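Local coordinates for protein glycerol dehydratase (Clostridium butyricum, PDB 1R9D) that probably dehydrates glycerol to 3-hydroxypropionaldehyde by coenzyme B12-independent radical chemistry, as a glycyl radical enzyme related to pyruvate formate-lyase, at residues A[6-17]-A[363-371]; A[219-230]-A[242-253]. One frame throughout, in Å; residues are numbered along the deposited sequence.

Contact 1 of 2, residues A[6-17]-A[363-371]; sequences FSTQTERINILK and LEAAVHVKL
S7 and E364 hold the N-terminal arm to the C-terminal half of helix 357-369 through a polar cluster. E364 OE1 accepts S7 N at 2.7 Å, almost straight at 174° and nearly along the C-O axis. S7 OG donates to the same E364 OE1 at 2.8 Å, on the anti side of the carboxylate. A chi1 of 58° sets S7 OG between its own N and carbonyl carbon, where it also receives H368 NE2 at 2.9 Å, close to the imidazole plane. Serine suits this place because its small hydroxyl can donate and accept at once. H368 is held from its other nitrogen by D312, and E364 OE2 forms a salt bridge with R391.

Further polar links involve an amide and two waters. The bent Q9 chain turns its amide back, so that NE2 donates to a lone pair of N14 OD1 at 2.8 Å, while a water links Q9 OE1 to V367 O. A second water joins K17 NZ to K370 O.

Ring and apolar contacts complete the interface. V367 CG2 sits over the centre of the F6 ring, 3.4 Å from the centroid and 5° off the normal, a CH-pi contact in which one methyl of the branched valine meets a broad flat surface. At the ring's edge, F6 CD2 lies 3.4 Å from E364 OE2. Q9 CB lies over one face of the H368 ring, offset toward its rim, in a CH-pi contact. I13 and V369 touch through their CG2 methyls. The long, extended K17 lays CD 3.2 Å from V369 O and CE against L371 CD2.

Helix 386-397 flanks F6 through R391 and E394, and V367 through L395. Helix 304-317 packs on I13 and L16, and strand 375-380 lies against L363 and A366.

Contact 2 of 2, residues A[219-230]-A[242-253]; sequences VNRYAKKAKEIA and LNEIAKICSKVS
L242 packs on I229 and A230 in an antiparallel helical hairpin, formed by helices 197-230 and 236-252, whose local axes approach to 7.8 Å at 163°. Its CB rests on A230 CB, and the L242 and I229 side chains cross at about a right angle, bringing L242 CD1 to 3.4 Å from I229 CG2, tighter than usual for two methyls. A branched leucine here reaches both neighbours. Between the two ends of the contact, A223, A226 and A246 carry just a methyl each, which lets the backbones come close: A226 CB meets A246 CB at 3.7 Å.

V219 fills the other end of the interface. With chi1 at 179°, V219 CG1 is directed at the partner helix, 3.2 Å from C249 O and also against S253 CA. The branched, apolar side chain suits a buried site, which F269 of helix 260-277 helps to enclose by touching both V219 and C249.

N243 supplies the polar side of the hairpin, where an amide can serve a lysine on the surface. The K227 chain bends at chi2, its CG passing over A246 CB, and NZ donates to N243 OD1 at 2.8 Å from above the carbonyl plane, 52° out of it.

In the fold
Contact 1 and contact 2 lie on the same side of the chain's centre, 25 Å apart between centres and about 8 Å between nearest atoms, without touching. Contact 1 brings together segments 346 residues apart in sequence, whereas contact 2 closes a hairpin across only 12 and falls within that long span. R12, from segment 6-17, connects the two regions: it forms salt bridges with E309 on helix 304-317 and with E241, which immediately precedes segment 242-253. Contact 2 lies farther out, its centre about 32 Å from the chain's centre against about 24 Å for contact 1, and neither includes G763, the predicted site of the glycyl radical.

Contact 1 of 2, residues A[6-17]-A[363-371]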
loop_
_atom_site.group_PDB
_atom_site.type_symbol
_atom_site.label_atom_id
_atom_site.label_comp_id
_atom_site.label_asym_id
_atom_site.label_seq_id
_atom_site.Cartn_x
_atom_site.Cartn_y
_atom_site.Cartn_z
ATOM N N PHE A 6 -3.799 52.178 -19.792
ATOM C CA PHE A 6 -2.976 51.609 -18.728
ATOM C C PHE A 6 -1.697 52.393 -18.446
ATOM O O PHE A 6 -1.176 53.090 -19.316
ATOM C CB PHE A 6 -2.622 50.156 -19.060
ATOM C CG PHE A 6 -3.822 49.282 -19.315
ATOM C CD1 PHE A 6 -4.339 49.143 -20.600
ATOM C CD2 PHE A 6 -4.448 48.617 -18.265
ATOM C CE1 PHE A 6 -5.466 48.353 -20.832
ATOM C CE2 PHE A 6 -5.577 47.825 -18.487
ATOM C CZ PHE A 6 -6.086 47.694 -19.770
ATOM N N SER A 7 -1.200 52.268 -17.218
ATOM C CA SER A 7 0.018 52.953 -16.798
ATOM C C SER A 7 1.253 52.232 -17.329
ATOM O O SER A 7 1.163 51.103 -17.816
ATOM C CB SER A 7 0.071 53.027 -15.270
ATOM O OG SER A 7 0.019 51.733 -14.697
ATOM N N THR A 8 2.407 52.890 -17.235
ATOM C CA THR A 8 3.660 52.318 -17.712
ATOM C C THR A 8 4.443 51.656 -16.578
ATOM O O THR A 8 4.597 52.229 -15.497
ATOM C CB THR A 8 4.550 53.401 -18.368
ATOM O OG1 THR A 8 3.862 53.962 -19.495
ATOM C CG2 THR A 8 5.870 52.804 -18.838
ATOM N N GLN A 9 4.933 50.447 -16.843
ATOM C CA GLN A 9 5.697 49.677 -15.868
ATOM C C GLN A 9 7.118 50.220 -15.728
ATOM O O GLN A 9 7.623 50.884 -16.630
ATOM C CB GLN A 9 5.754 48.202 -16.287
ATOM C CG GLN A 9 6.581 47.905 -17.537
ATOM C CD GLN A 9 5.922 48.374 -18.822
ATOM O OE1 GLN A 9 4.793 48.858 -18.815
ATOM N NE2 GLN A 9 6.628 48.222 -19.935
ATOM N N THR A 10 7.756 49.927 -14.596
ATOM C CA THR A 10 9.121 50.387 -14.339
ATOM C C THR A 10 10.128 49.694 -15.248
ATOM O O THR A 10 9.867 48.614 -15.781
ATOM C CB THR A 10 9.554 50.118 -12.878
ATOM O OG1 THR A 10 9.616 48.705 -12.650
ATOM C CG2 THR A 10 8.576 50.741 -11.902
ATOM N N GLU A 11 11.290 50.318 -15.419
ATOM C CA GLU A 11 12.337 49.750 -16.253
ATOM C C GLU A 11 12.734 48.372 -15.723
ATOM O O GLU A 11 13.123 47.495 -16.489
ATOM C CB GLU A 11 13.553 50.683 -16.274
ATOM C CG GLU A 11 14.733 50.163 -17.076
ATOM C CD GLU A 11 14.332 49.624 -18.437
ATOM O OE1 GLU A 11 13.463 50.236 -19.095
ATOM O OE2 GLU A 11 14.899 48.590 -18.855
ATOM N N ARG A 12 12.626 48.192 -14.411
ATOM C CA ARG A 12 12.963 46.915 -13.786
ATOM C C ARG A 12 12.151 45.795 -14.427
ATOM O O ARG A 12 12.679 44.735 -14.753
ATOM C CB ARG A 12 12.658 46.946 -12.287
ATOM C CG ARG A 12 13.080 45.670 -11.557
ATOM C CD ARG A 12 12.366 45.516 -10.223
ATOM N NE ARG A 12 12.582 46.649 -9.329
ATOM C CZ ARG A 12 13.728 46.913 -8.706
ATOM N NH1 ARG A 12 14.778 46.121 -8.875
ATOM N NH2 ARG A 12 13.817 47.967 -7.902
ATOM N N ILE A 13 10.858 46.040 -14.604
ATOM C CA ILE A 13 9.982 45.039 -15.204
ATOM C C ILE A 13 10.425 44.699 -16.624
ATOM O O ILE A 13 10.410 43.535 -17.022
ATOM C CB ILE A 13 8.517 45.527 -15.206
ATOM C CG1 ILE A 13 8.092 45.865 -13.775
ATOM C CG2 ILE A 13 7.605 44.462 -15.798
ATOM C CD1 ILE A 13 8.378 44.757 -12.761
ATOM N N ASN A 14 10.836 45.705 -17.390
ATOM C CA ASN A 14 11.288 45.446 -18.752
ATOM C C ASN A 14 12.538 44.569 -18.745
ATOM O O ASN A 14 12.701 43.699 -19.601
ATOM C CB ASN A 14 11.577 46.756 -19.492
ATOM C CG ASN A 14 10.345 47.630 -19.627
ATOM O OD1 ASN A 14 9.243 47.135 -19.871
ATOM N ND2 ASN A 14 10.525 48.937 -19.480
ATOM N N ILE A 15 13.418 44.801 -17.777
ATOM C CA ILE A 15 14.647 44.022 -17.665
ATOM C C ILE A 15 14.352 42.570 -17.286
ATOM O O ILE A 15 14.915 41.641 -17.866
ATOM C CB ILE A 15 15.598 44.634 -16.612
ATOM C CG1 ILE A 15 16.063 46.015 -17.082
ATOM C CG2 ILE A 15 16.799 43.715 -16.392
ATOM C CD1 ILE A 15 16.874 46.771 -16.058
ATOM N N LEU A 16 13.468 42.380 -16.312
ATOM C CA LEU A 16 13.110 41.038 -15.866
ATOM C C LEU A 16 12.374 40.285 -16.973
ATOM O O LEU A 16 12.604 39.094 -17.178
ATOM C CB LEU A 16 12.251 41.116 -14.604
ATOM C CG LEU A 16 12.957 41.709 -13.381
ATOM C CD1 LEU A 16 11.955 41.967 -12.279
ATOM C CD2 LEU A 16 14.049 40.759 -12.908
ATOM N N LYS A 17 11.499 40.983 -17.696
ATOM C CA LYS A 17 10.759 40.354 -18.788
ATOM C C LYS A 17 11.714 39.861 -19.872
ATOM O O LYS A 17 11.527 38.784 -20.440
ATOM C CB LYS A 17 9.760 41.337 -19.407
ATOM C CG LYS A 17 9.084 40.791 -20.662
ATOM C CD LYS A 17 8.154 41.811 -21.307
ATOM C CE LYS A 17 7.508 41.235 -22.562
ATOM N NZ LYS A 17 6.687 42.241 -23.300
ATOM N N LEU A 363 -5.280 43.240 -13.420
ATOM C CA LEU A 363 -5.569 43.566 -14.810
ATOM C C LEU A 363 -4.442 44.457 -15.341
ATOM O O LEU A 363 -3.990 44.302 -16.472
ATOM C CB LEU A 363 -6.915 44.292 -14.912
ATOM C CG LEU A 363 -8.159 43.504 -14.463
ATOM C CD1 LEU A 363 -9.397 44.389 -14.556
ATOM C CD2 LEU A 363 -8.331 42.277 -15.337
ATOM N N GLU A 364 -3.989 45.382 -14.503
ATOM C CA GLU A 364 -2.919 46.299 -14.877
ATOM C C GLU A 364 -1.623 45.530 -15.147
ATOM O O GLU A 364 -0.923 45.804 -16.119
ATOM C CB GLU A 364 -2.696 47.321 -13.756
ATOM C CG GLU A 364 -1.973 48.583 -14.186
ATOM C CD GLU A 364 -2.879 49.550 -14.932
ATOM O OE1 GLU A 364 -2.371 50.572 -15.442
ATOM O OE2 GLU A 364 -4.102 49.293 -15.000
ATOM N N ALA A 365 -1.314 44.561 -14.287
ATOM C CA ALA A 365 -0.100 43.758 -14.432
ATOM C C ALA A 365 -0.020 43.026 -15.766
ATOM O O ALA A 365 1.061 42.884 -16.339
ATOM C CB ALA A 365 0.006 42.751 -13.282
ATOM N N ALA A 366 -1.159 42.555 -16.266
ATOM C CA ALA A 366 -1.165 41.844 -17.540
ATOM C C ALA A 366 -0.657 42.743 -18.669
ATOM O O ALA A 366 0.022 42.277 -19.587
ATOM C CB ALA A 366 -2.575 41.343 -17.857
ATOM N N VAL A 367 -0.980 44.029 -18.595
ATOM C CA VAL A 367 -0.550 44.979 -19.619
ATOM C C VAL A 367 0.897 45.431 -19.401
ATOM O O VAL A 367 1.604 45.755 -20.356
ATOM C CB VAL A 367 -1.458 46.220 -19.645
ATOM C CG1 VAL A 367 -1.059 47.131 -20.807
ATOM C CG2 VAL A 367 -2.907 45.793 -19.790
ATOM N N HIS A 368 1.331 45.446 -18.145
ATOM C CA HIS A 368 2.698 45.845 -17.810
ATOM C C HIS A 368 3.718 44.810 -18.267
ATOM O O HIS A 368 4.763 45.154 -18.822
ATOM C CB HIS A 368 2.851 46.032 -16.297
ATOM C CG HIS A 368 2.355 47.348 -15.789
ATOM N ND1 HIS A 368 2.512 47.742 -14.477
ATOM C CD2 HIS A 368 1.712 48.363 -16.413
ATOM C CE1 HIS A 368 1.986 48.943 -14.315
ATOM N NE2 HIS A 368 1.494 49.343 -15.474
ATOM N N VAL A 369 3.398 43.541 -18.036
ATOM C CA VAL A 369 4.284 42.431 -18.365
ATOM C C VAL A 369 4.100 41.833 -19.760
ATOM O O VAL A 369 5.074 41.551 -20.451
ATOM C CB VAL A 369 4.125 41.310 -17.313
ATOM C CG1 VAL A 369 5.040 40.145 -17.637
ATOM C CG2 VAL A 369 4.426 41.868 -15.926
ATOM N N LYS A 370 2.849 41.625 -20.156
ATOM C CA LYS A 370 2.527 41.059 -21.466
ATOM C C LYS A 370 3.200 39.726 -21.809
ATOM O O LYS A 370 3.717 39.545 -22.912
ATOM C CB LYS A 370 2.819 42.086 -22.568
ATOM C CG LYS A 370 2.022 43.378 -22.422
ATOM C CD LYS A 370 2.220 44.316 -23.609
ATOM C CE LYS A 370 1.427 45.603 -23.428
ATOM N NZ LYS A 370 1.510 46.482 -24.634
ATOM N N LEU A 371 3.189 38.792 -20.864
ATOM C CA LEU A 371 3.756 37.464 -21.076
ATOM C C LEU A 371 2.587 36.469 -21.030
ATOM O O LEU A 371 1.491 36.829 -20.621
ATOM C CB LEU A 371 4.792 37.147 -19.986
ATOM C CG LEU A 371 6.115 37.915 -20.139
ATOM C CD1 LEU A 371 7.059 37.604 -18.980
ATOM C CD2 LEU A 371 6.763 37.526 -21.454
HETATM O O HOH W 1 2.901 48.165 -20.972
HETATM O O HOH W 2 4.677 40.812 -25.237
#

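Contact 2 of 2, residues A[219-230]-A[242-253]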
loop_
_atom_site.group_PDB
_atom_site.type_symbol
_atom_site.label_atom_id
_atom_site.label_comp_id
_atom_site.label_asym_id
_atom_site.label_seq_id
_atom_site.Cartn_x
_atom_site.Cartn_y
_atom_site.Cartn_z
ATOM N N VAL A 219 13.819 28.641 2.237
ATOM C CA VAL A 219 13.682 30.092 2.267
ATOM C C VAL A 219 14.903 30.746 2.913
ATOM O O VAL A 219 15.361 31.802 2.472
ATOM C CB VAL A 219 12.413 30.506 3.033
ATOM C CG1 VAL A 219 12.295 32.018 3.073
ATOM C CG2 VAL A 219 11.182 29.899 2.359
ATOM N N ASN A 220 15.432 30.113 3.954
ATOM C CA ASN A 220 16.606 30.643 4.639
ATOM C C ASN A 220 17.843 30.647 3.751
ATOM O O ASN A 220 18.739 31.471 3.937
ATOM C CB ASN A 220 16.866 29.850 5.920
ATOM C CG ASN A 220 15.999 30.319 7.069
ATOM O OD1 ASN A 220 15.625 29.537 7.948
ATOM N ND2 ASN A 220 15.682 31.610 7.077
ATOM N N ARG A 221 17.898 29.733 2.789
ATOM C CA ARG A 221 19.032 29.682 1.875
ATOM C C ARG A 221 19.033 30.928 0.991
ATOM O O ARG A 221 20.096 31.425 0.613
ATOM C CB ARG A 221 18.973 28.425 1.004
ATOM C CG ARG A 221 19.216 27.127 1.767
ATOM C CD ARG A 221 19.210 25.930 0.829
ATOM N NE ARG A 221 20.282 26.009 -0.158
ATOM C CZ ARG A 221 20.280 25.359 -1.318
ATOM N NH1 ARG A 221 19.256 24.579 -1.643
ATOM N NH2 ARG A 221 21.294 25.496 -2.161
ATOM N N TYR A 222 17.844 31.432 0.659
ATOM C CA TYR A 222 17.750 32.635 -0.165
ATOM C C TYR A 222 18.087 33.863 0.664
ATOM O O TYR A 222 18.654 34.830 0.151
ATOM C CB TYR A 222 16.349 32.797 -0.772
ATOM C CG TYR A 222 16.140 31.987 -2.028
ATOM C CD1 TYR A 222 15.673 30.676 -1.963
ATOM C CD2 TYR A 222 16.467 32.512 -3.281
ATOM C CE1 TYR A 222 15.537 29.905 -3.112
ATOM C CE2 TYR A 222 16.336 31.746 -4.440
ATOM C CZ TYR A 222 15.871 30.443 -4.343
ATOM O OH TYR A 222 15.748 29.669 -5.469
ATOM N N ALA A 223 17.738 33.824 1.946
ATOM C CA ALA A 223 18.027 34.940 2.835
ATOM C C ALA A 223 19.541 35.122 2.918
ATOM O O ALA A 223 20.046 36.246 2.890
ATOM C CB ALA A 223 17.446 34.676 4.218
ATOM N N LYS A 224 20.258 34.006 3.007
ATOM C CA LYS A 224 21.714 34.024 3.086
ATOM C C LYS A 224 22.318 34.426 1.744
ATOM O O LYS A 224 23.294 35.177 1.689
ATOM C CB LYS A 224 22.243 32.645 3.488
ATOM C CG LYS A 224 23.758 32.567 3.529
ATOM C CD LYS A 224 24.248 31.135 3.628
ATOM C CE LYS A 224 25.765 31.074 3.489
ATOM N NZ LYS A 224 26.269 29.676 3.390
ATOM N N LYS A 225 21.737 33.915 0.662
ATOM C CA LYS A 225 22.207 34.225 -0.683
ATOM C C LYS A 225 22.108 35.728 -0.936
ATOM O O LYS A 225 23.021 36.336 -1.497
ATOM C CB LYS A 225 21.356 33.485 -1.712
ATOM C CG LYS A 225 21.867 33.574 -3.138
ATOM C CD LYS A 225 23.056 32.660 -3.346
ATOM C CE LYS A 225 23.436 32.574 -4.811
ATOM N NZ LYS A 225 24.502 31.559 -5.040
ATOM N N ALA A 226 20.992 36.318 -0.517
ATOM C CA ALA A 226 20.752 37.748 -0.694
ATOM C C ALA A 226 21.846 38.608 -0.055
ATOM O O ALA A 226 22.445 39.451 -0.725
ATOM C CB ALA A 226 19.389 38.122 -0.116
ATOM N N LYS A 227 22.092 38.402 1.239
ATOM C CA LYS A 227 23.123 39.154 1.962
ATOM C C LYS A 227 24.474 39.006 1.276
ATOM O O LYS A 227 25.229 39.970 1.138
ATOM C CB LYS A 227 23.238 38.652 3.403
ATOM C CG LYS A 227 22.210 39.223 4.362
ATOM C CD LYS A 227 22.462 40.703 4.629
ATOM C CE LYS A 227 21.489 41.249 5.667
ATOM N NZ LYS A 227 21.682 42.702 5.930
ATOM N N GLU A 228 24.770 37.783 0.859
ATOM C CA GLU A 228 26.012 37.448 0.179
ATOM C C GLU A 228 26.200 38.287 -1.087
ATOM O O GLU A 228 27.303 38.758 -1.379
ATOM C CB GLU A 228 25.992 35.954 -0.152
ATOM C CG GLU A 228 27.082 35.457 -1.078
ATOM C CD GLU A 228 26.956 33.962 -1.343
ATOM O OE1 GLU A 228 27.657 33.448 -2.242
ATOM O OE2 GLU A 228 26.155 33.302 -0.642
ATOM N N ILE A 229 25.119 38.471 -1.838
ATOM C CA ILE A 229 25.166 39.260 -3.061
ATOM C C ILE A 229 25.241 40.746 -2.715
ATOM O O ILE A 229 25.984 41.502 -3.345
ATOM C CB ILE A 229 23.915 39.006 -3.939
ATOM C CG1 ILE A 229 23.910 37.555 -4.428
ATOM C CG2 ILE A 229 23.907 39.954 -5.125
ATOM C CD1 ILE A 229 22.677 37.183 -5.247
ATOM N N ALA A 230 24.477 41.152 -1.703
ATOM C CA ALA A 230 24.444 42.544 -1.263
ATOM C C ALA A 230 25.827 43.038 -0.858
ATOM O O ALA A 230 26.228 44.150 -1.208
ATOM C CB ALA A 230 23.480 42.697 -0.093
ATOM N N LEU A 242 18.691 44.226 -1.963
ATOM C CA LEU A 242 19.126 42.881 -1.605
ATOM C C LEU A 242 19.105 42.649 -0.099
ATOM O O LEU A 242 18.829 41.539 0.357
ATOM C CB LEU A 242 20.525 42.624 -2.161
ATOM C CG LEU A 242 20.555 42.488 -3.684
ATOM C CD1 LEU A 242 21.970 42.648 -4.202
ATOM C CD2 LEU A 242 19.979 41.135 -4.071
ATOM N N ASN A 243 19.400 43.690 0.676
ATOM C CA ASN A 243 19.380 43.564 2.128
ATOM C C ASN A 243 17.948 43.457 2.628
ATOM O O ASN A 243 17.680 42.813 3.641
ATOM C CB ASN A 243 20.065 44.757 2.799
ATOM C CG ASN A 243 21.565 44.581 2.898
ATOM O OD1 ASN A 243 22.049 43.520 3.299
ATOM N ND2 ASN A 243 22.312 45.620 2.542
ATOM N N GLU A 244 17.027 44.099 1.916
ATOM C CA GLU A 244 15.627 44.048 2.306
ATOM C C GLU A 244 15.069 42.663 1.981
ATOM O O GLU A 244 14.224 42.139 2.705
ATOM C CB GLU A 244 14.821 45.128 1.579
ATOM C CG GLU A 244 13.341 45.122 1.936
ATOM C CD GLU A 244 13.082 45.434 3.401
ATOM O OE1 GLU A 244 14.018 45.313 4.223
ATOM O OE2 GLU A 244 11.932 45.791 3.738
ATOM N N ILE A 245 15.553 42.077 0.891
ATOM C CA ILE A 245 15.126 40.743 0.484
ATOM C C ILE A 245 15.595 39.748 1.541
ATOM O O ILE A 245 14.844 38.873 1.967
ATOM C CB ILE A 245 15.735 40.359 -0.890
ATOM C CG1 ILE A 245 15.119 41.228 -1.990
ATOM C CG2 ILE A 245 15.505 38.885 -1.178
ATOM C CD1 ILE A 245 15.742 41.021 -3.354
ATOM N N ALA A 246 16.845 39.892 1.969
ATOM C CA ALA A 246 17.390 39.004 2.985
ATOM C C ALA A 246 16.551 39.094 4.254
ATOM O O ALA A 246 16.308 38.086 4.920
ATOM C CB ALA A 246 18.837 39.374 3.285
ATOM N N LYS A 247 16.106 40.303 4.579
ATOM C CA LYS A 247 15.297 40.531 5.772
ATOM C C LYS A 247 13.924 39.873 5.669
ATOM O O LYS A 247 13.464 39.213 6.603
ATOM C CB LYS A 247 15.112 42.030 6.014
ATOM C CG LYS A 247 14.218 42.344 7.203
ATOM C CD LYS A 247 14.048 43.840 7.415
ATOM C CE LYS A 247 13.170 44.115 8.628
ATOM N NZ LYS A 247 13.064 45.572 8.926
ATOM N N ILE A 248 13.270 40.065 4.530
ATOM C CA ILE A 248 11.946 39.494 4.316
ATOM C C ILE A 248 11.979 37.972 4.286
ATOM O O ILE A 248 11.135 37.321 4.902
ATOM C CB ILE A 248 11.324 40.034 3.009
ATOM C CG1 ILE A 248 11.040 41.528 3.169
ATOM C CG2 ILE A 248 10.037 39.290 2.689
ATOM C CD1 ILE A 248 10.492 42.182 1.936
ATOM N N CYS A 249 12.950 37.404 3.579
ATOM C CA CYS A 249 13.065 35.952 3.499
ATOM C C CYS A 249 13.310 35.349 4.882
ATOM O O CYS A 249 12.779 34.286 5.207
ATOM C CB CYS A 249 14.198 35.551 2.548
ATOM S SG CYS A 249 13.846 35.818 0.790
ATOM N N SER A 250 14.107 36.030 5.700
ATOM C CA SER A 250 14.391 35.535 7.042
ATOM C C SER A 250 13.131 35.455 7.894
ATOM O O SER A 250 12.973 34.529 8.690
ATOM C CB SER A 250 15.425 36.425 7.738
ATOM O OG SER A 250 16.713 36.211 7.191
ATOM N N LYS A 251 12.236 36.422 7.733
ATOM C CA LYS A 251 11.001 36.423 8.503
ATOM C C LYS A 251 9.983 35.395 8.006
ATOM O O LYS A 251 9.511 34.561 8.780
ATOM C CB LYS A 251 10.345 37.801 8.488
ATOM C CG LYS A 251 9.017 37.792 9.217
ATOM C CD LYS A 251 8.242 39.079 9.063
ATOM C CE LYS A 251 6.885 38.945 9.741
ATOM N NZ LYS A 251 6.093 40.202 9.675
ATOM N N VAL A 252 9.644 35.454 6.720
ATOM C CA VAL A 252 8.658 34.524 6.171
ATOM C C VAL A 252 9.184 33.106 5.983
ATOM O O VAL A 252 8.494 32.253 5.423
ATOM C CB VAL A 252 8.085 35.026 4.821
ATOM C CG1 VAL A 252 7.504 36.416 5.000
ATOM C CG2 VAL A 252 9.163 35.019 3.743
ATOM N N SER A 253 10.405 32.847 6.441
ATOM C CA SER A 253 10.963 31.509 6.318
ATOM C C SER A 253 10.051 30.553 7.084
ATOM O O SER A 253 9.817 29.426 6.650
ATOM C CB SER A 253 12.389 31.459 6.882
ATOM O OG SER A 253 12.452 32.004 8.188
#